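Local coordinates for glutathione transferase (Lolium rigidum, PDB 6ZB6), which probably conjugates glutathione to electrophilic xenobiotics, herbicides among them, as a phi class glutathione transferase of a grass weed, at residues V18-E23 with N171-T176. Numbering follows the deposited sequence.
Sequences VLVFLE and NHFPYT
The ring of Phe21 offers its edge to Asn171, whose OD1 lies near the ring plane, 3.9 Å from Phe21 CE2. Ring and amide planes are 58° apart, and the two side chains run across each other at about a right angle. The slightly positive hydrogen on CE2 points roughly at this oxygen, so the long contact is probably mildly favourable. That oxygen also accepts a hydrogen bond from Arg17 NH1, one turn earlier on the helix of Phe21, which ties the amide to the helix it packs against. The second ring, Phe173, is met obliquely by one methyl of Val20: CG2 stands 3.7 Å from Phe173 CD2 and close to CE2 as well. With its CG anti to the backbone N (chi1 160°), Phe173 brings its CD2 and CE2 atoms to the valine methyl. Elsewhere it meets the ring of Phe177, while Phe21 meets that of Phe167. No hydrogen bond joins 18-23 to 171-176; within the latter, Thr176 OG1, also hydrogen-bonded to Tyr109 OH, donates to His172 O at 2.8 Å. The contact is buried and joins the two domains of the transferase: helix 13-24 of the thioredoxin-like domain, which also touches helix 68-78 through Val18, Phe21 and Leu22, packs against helix 173-179 and the residues just before it in the all-helical domain, where Tyr175 reaches the bound S-(p-nitrobenzyl)glutathione and, like His172, touches helix 92-127.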
ATOM      1  N   VAL A  18      -0.145   3.530   5.528  1.00 19.19           N
ATOM      2  CA  VAL A  18      -0.557   4.625   6.403  1.00 19.51           C
ATOM      3  C   VAL A  18       0.381   5.822   6.264  1.00 20.16           C
ATOM      4  O   VAL A  18      -0.061   6.976   6.185  1.00 20.59           O
ATOM      5  CB  VAL A  18      -0.611   4.126   7.859  1.00 20.19           C
ATOM      6  CG1 VAL A  18      -0.982   5.278   8.830  1.00 18.18           C
ATOM      7  CG2 VAL A  18      -1.563   2.921   7.993  1.00 20.50           C
ATOM      8  N   LEU A  19       1.690   5.572   6.239  1.00 21.75           N
ATOM      9  CA  LEU A  19       2.641   6.674   6.148  1.00 21.80           C
ATOM     10  C   LEU A  19       2.424   7.485   4.876  1.00 20.95           C
ATOM     11  O   LEU A  19       2.554   8.713   4.890  1.00 19.50           O
ATOM     12  CB  LEU A  19       4.076   6.147   6.224  1.00 18.04           C
ATOM     13  CG  LEU A  19       4.426   5.270   7.431  1.00 26.68           C
ATOM     14  CD1 LEU A  19       5.929   4.972   7.497  1.00 23.85           C
ATOM     15  CD2 LEU A  19       3.926   5.887   8.744  1.00 26.26           C
ATOM     16  N   VAL A  20       2.084   6.818   3.770  1.00 23.24           N
ATOM     17  CA  VAL A  20       1.772   7.536   2.536  1.00 20.03           C
ATOM     18  C   VAL A  20       0.646   8.540   2.773  1.00 22.04           C
ATOM     19  O   VAL A  20       0.756   9.718   2.417  1.00 20.60           O
ATOM     20  CB  VAL A  20       1.424   6.550   1.406  1.00 21.98           C
ATOM     21  CG1 VAL A  20       0.762   7.302   0.250  1.00 20.72           C
ATOM     22  CG2 VAL A  20       2.709   5.824   0.904  1.00 21.78           C
ATOM     23  N   PHE A  21      -0.454   8.097   3.382  1.00 21.76           N
ATOM     24  CA  PHE A  21      -1.567   9.028   3.534  1.00 23.19           C
ATOM     25  C   PHE A  21      -1.264  10.110   4.562  1.00 22.16           C
ATOM     26  O   PHE A  21      -1.683  11.260   4.381  1.00 22.91           O
ATOM     27  CB  PHE A  21      -2.842   8.253   3.842  1.00 21.60           C
ATOM     28  CG  PHE A  21      -3.266   7.386   2.695  1.00 21.31           C
ATOM     29  CD1 PHE A  21      -3.652   7.965   1.494  1.00 18.23           C
ATOM     30  CD2 PHE A  21      -3.196   5.998   2.782  1.00 18.50           C
ATOM     31  CE1 PHE A  21      -4.017   7.180   0.411  1.00 24.73           C
ATOM     32  CE2 PHE A  21      -3.558   5.197   1.692  1.00 19.93           C
ATOM     33  CZ  PHE A  21      -3.968   5.784   0.510  1.00 17.99           C
ATOM     34  N   LEU A  22      -0.493   9.789   5.609  1.00 21.71           N
ATOM     35  CA  LEU A  22      -0.026  10.833   6.511  1.00 20.62           C
ATOM     36  C   LEU A  22       0.771  11.889   5.760  1.00 25.17           C
ATOM     37  O   LEU A  22       0.614  13.089   6.000  1.00 25.99           O
ATOM     38  CB  LEU A  22       0.814  10.229   7.634  1.00 23.98           C
ATOM     39  CG  LEU A  22       0.030   9.554   8.772  1.00 21.95           C
ATOM     40  CD1 LEU A  22       0.940   8.637   9.585  1.00 20.00           C
ATOM     41  CD2 LEU A  22      -0.661  10.606   9.665  1.00 22.99           C
ATOM     42  N   GLU A  23       1.640  11.465   4.839  1.00 21.92           N
ATOM     43  CA  GLU A  23       2.435  12.439   4.109  1.00 19.90           C
ATOM     44  C   GLU A  23       1.583  13.215   3.119  1.00 21.48           C
ATOM     45  O   GLU A  23       1.852  14.391   2.868  1.00 24.64           O
ATOM     46  CB  GLU A  23       3.593  11.744   3.392  1.00 15.87           C
ATOM     47  CG  GLU A  23       4.702  11.320   4.327  1.00 24.03           C
ATOM     48  CD  GLU A  23       5.484  12.494   4.868  1.00 27.76           C
ATOM     49  OE1 GLU A  23       5.485  13.565   4.220  1.00 33.03           O
ATOM     50  OE2 GLU A  23       6.102  12.346   5.946  1.00 35.11           O
ATOM     51  N   ASN A 171      -3.579   3.200  -2.655  1.00 19.45           N
ATOM     52  CA  ASN A 171      -3.550   1.917  -1.959  1.00 17.68           C
ATOM     53  C   ASN A 171      -2.783   0.849  -2.723  1.00 17.32           C
ATOM     54  O   ASN A 171      -2.382  -0.159  -2.127  1.00 18.08           O
ATOM     55  CB  ASN A 171      -4.971   1.429  -1.696  1.00 17.31           C
ATOM     56  CG  ASN A 171      -5.511   1.928  -0.364  1.00 23.32           C
ATOM     57  OD1 ASN A 171      -4.886   1.722   0.673  1.00 22.94           O
ATOM     58  ND2 ASN A 171      -6.661   2.606  -0.389  1.00 20.80           N
ATOM     59  N   HIS A 172      -2.569   1.046  -4.027  1.00 20.00           N
ATOM     60  CA  HIS A 172      -1.787   0.139  -4.851  1.00 19.98           C
ATOM     61  C   HIS A 172      -0.286   0.277  -4.637  1.00 22.59           C
ATOM     62  O   HIS A 172       0.460  -0.601  -5.077  1.00 22.30           O
ATOM     63  CB  HIS A 172      -2.111   0.373  -6.337  1.00 20.72           C
ATOM     64  CG  HIS A 172      -3.456  -0.147  -6.751  1.00 20.50           C
ATOM     65  ND1 HIS A 172      -4.635   0.513  -6.470  1.00 20.37           N
ATOM     66  CD2 HIS A 172      -3.808  -1.279  -7.406  1.00 20.62           C
ATOM     67  CE1 HIS A 172      -5.651  -0.180  -6.951  1.00 22.66           C
ATOM     68  NE2 HIS A 172      -5.177  -1.272  -7.527  1.00 21.66           N
ATOM     69  N   PHE A 173       0.178   1.332  -3.950  1.00 19.65           N
ATOM     70  CA  PHE A 173       1.619   1.587  -3.905  1.00 18.67           C
ATOM     71  C   PHE A 173       2.424   0.544  -3.130  1.00 20.26           C
ATOM     72  O   PHE A 173       3.403   0.013  -3.680  1.00 20.47           O
ATOM     73  CB  PHE A 173       1.892   2.988  -3.361  1.00 18.05           C
ATOM     74  CG  PHE A 173       3.285   3.144  -2.852  1.00 25.23           C
ATOM     75  CD1 PHE A 173       4.349   3.254  -3.746  1.00 22.29           C
ATOM     76  CD2 PHE A 173       3.545   3.120  -1.494  1.00 21.60           C
ATOM     77  CE1 PHE A 173       5.638   3.367  -3.288  1.00 21.91           C
ATOM     78  CE2 PHE A 173       4.824   3.232  -1.021  1.00 23.96           C
ATOM     79  CZ  PHE A 173       5.890   3.357  -1.926  1.00 23.51           C
ATOM     80  N   PRO A 174       2.131   0.256  -1.857  1.00 18.67           N
ATOM     81  CA  PRO A 174       3.119  -0.489  -1.047  1.00 14.64           C
ATOM     82  C   PRO A 174       3.467  -1.871  -1.563  1.00 17.37           C
ATOM     83  O   PRO A 174       4.656  -2.221  -1.591  1.00 21.74           O
ATOM     84  CB  PRO A 174       2.451  -0.575   0.337  1.00 15.03           C
ATOM     85  CG  PRO A 174       1.463   0.541   0.351  1.00 21.73           C
ATOM     86  CD  PRO A 174       0.961   0.662  -1.054  1.00 16.09           C
ATOM     87  N   TYR A 175       2.485  -2.675  -1.977  1.00 18.26           N
ATOM     88  CA  TYR A 175       2.856  -3.992  -2.488  1.00 19.56           C
ATOM     89  C   TYR A 175       3.443  -3.905  -3.891  1.00 19.60           C
ATOM     90  O   TYR A 175       4.362  -4.657  -4.220  1.00 21.54           O
ATOM     91  CB  TYR A 175       1.664  -4.944  -2.486  1.00 23.33           C
ATOM     92  CG  TYR A 175       1.288  -5.471  -1.112  1.00 20.23           C
ATOM     93  CD1 TYR A 175       0.497  -4.724  -0.270  1.00 19.31           C
ATOM     94  CD2 TYR A 175       1.719  -6.724  -0.674  1.00 27.43           C
ATOM     95  CE1 TYR A 175       0.141  -5.184   0.982  1.00 21.90           C
ATOM     96  CE2 TYR A 175       1.362  -7.209   0.584  1.00 29.28           C
ATOM     97  CZ  TYR A 175       0.569  -6.427   1.410  1.00 29.89           C
ATOM     98  OH  TYR A 175       0.179  -6.870   2.663  1.00 29.34           O
ATOM     99  N   THR A 176       2.910  -3.022  -4.745  1.00 18.78           N
ATOM    100  CA  THR A 176       3.446  -2.921  -6.107  1.00 20.02           C
ATOM    101  C   THR A 176       4.878  -2.408  -6.083  1.00 24.01           C
ATOM    102  O   THR A 176       5.713  -2.834  -6.891  1.00 22.54           O
ATOM    103  CB  THR A 176       2.563  -2.014  -6.966  1.00 22.51           C
ATOM    104  OG1 THR A 176       1.229  -2.521  -6.956  1.00 22.86           O
ATOM    105  CG2 THR A 176       3.052  -1.970  -8.449  1.00 16.34           C
TER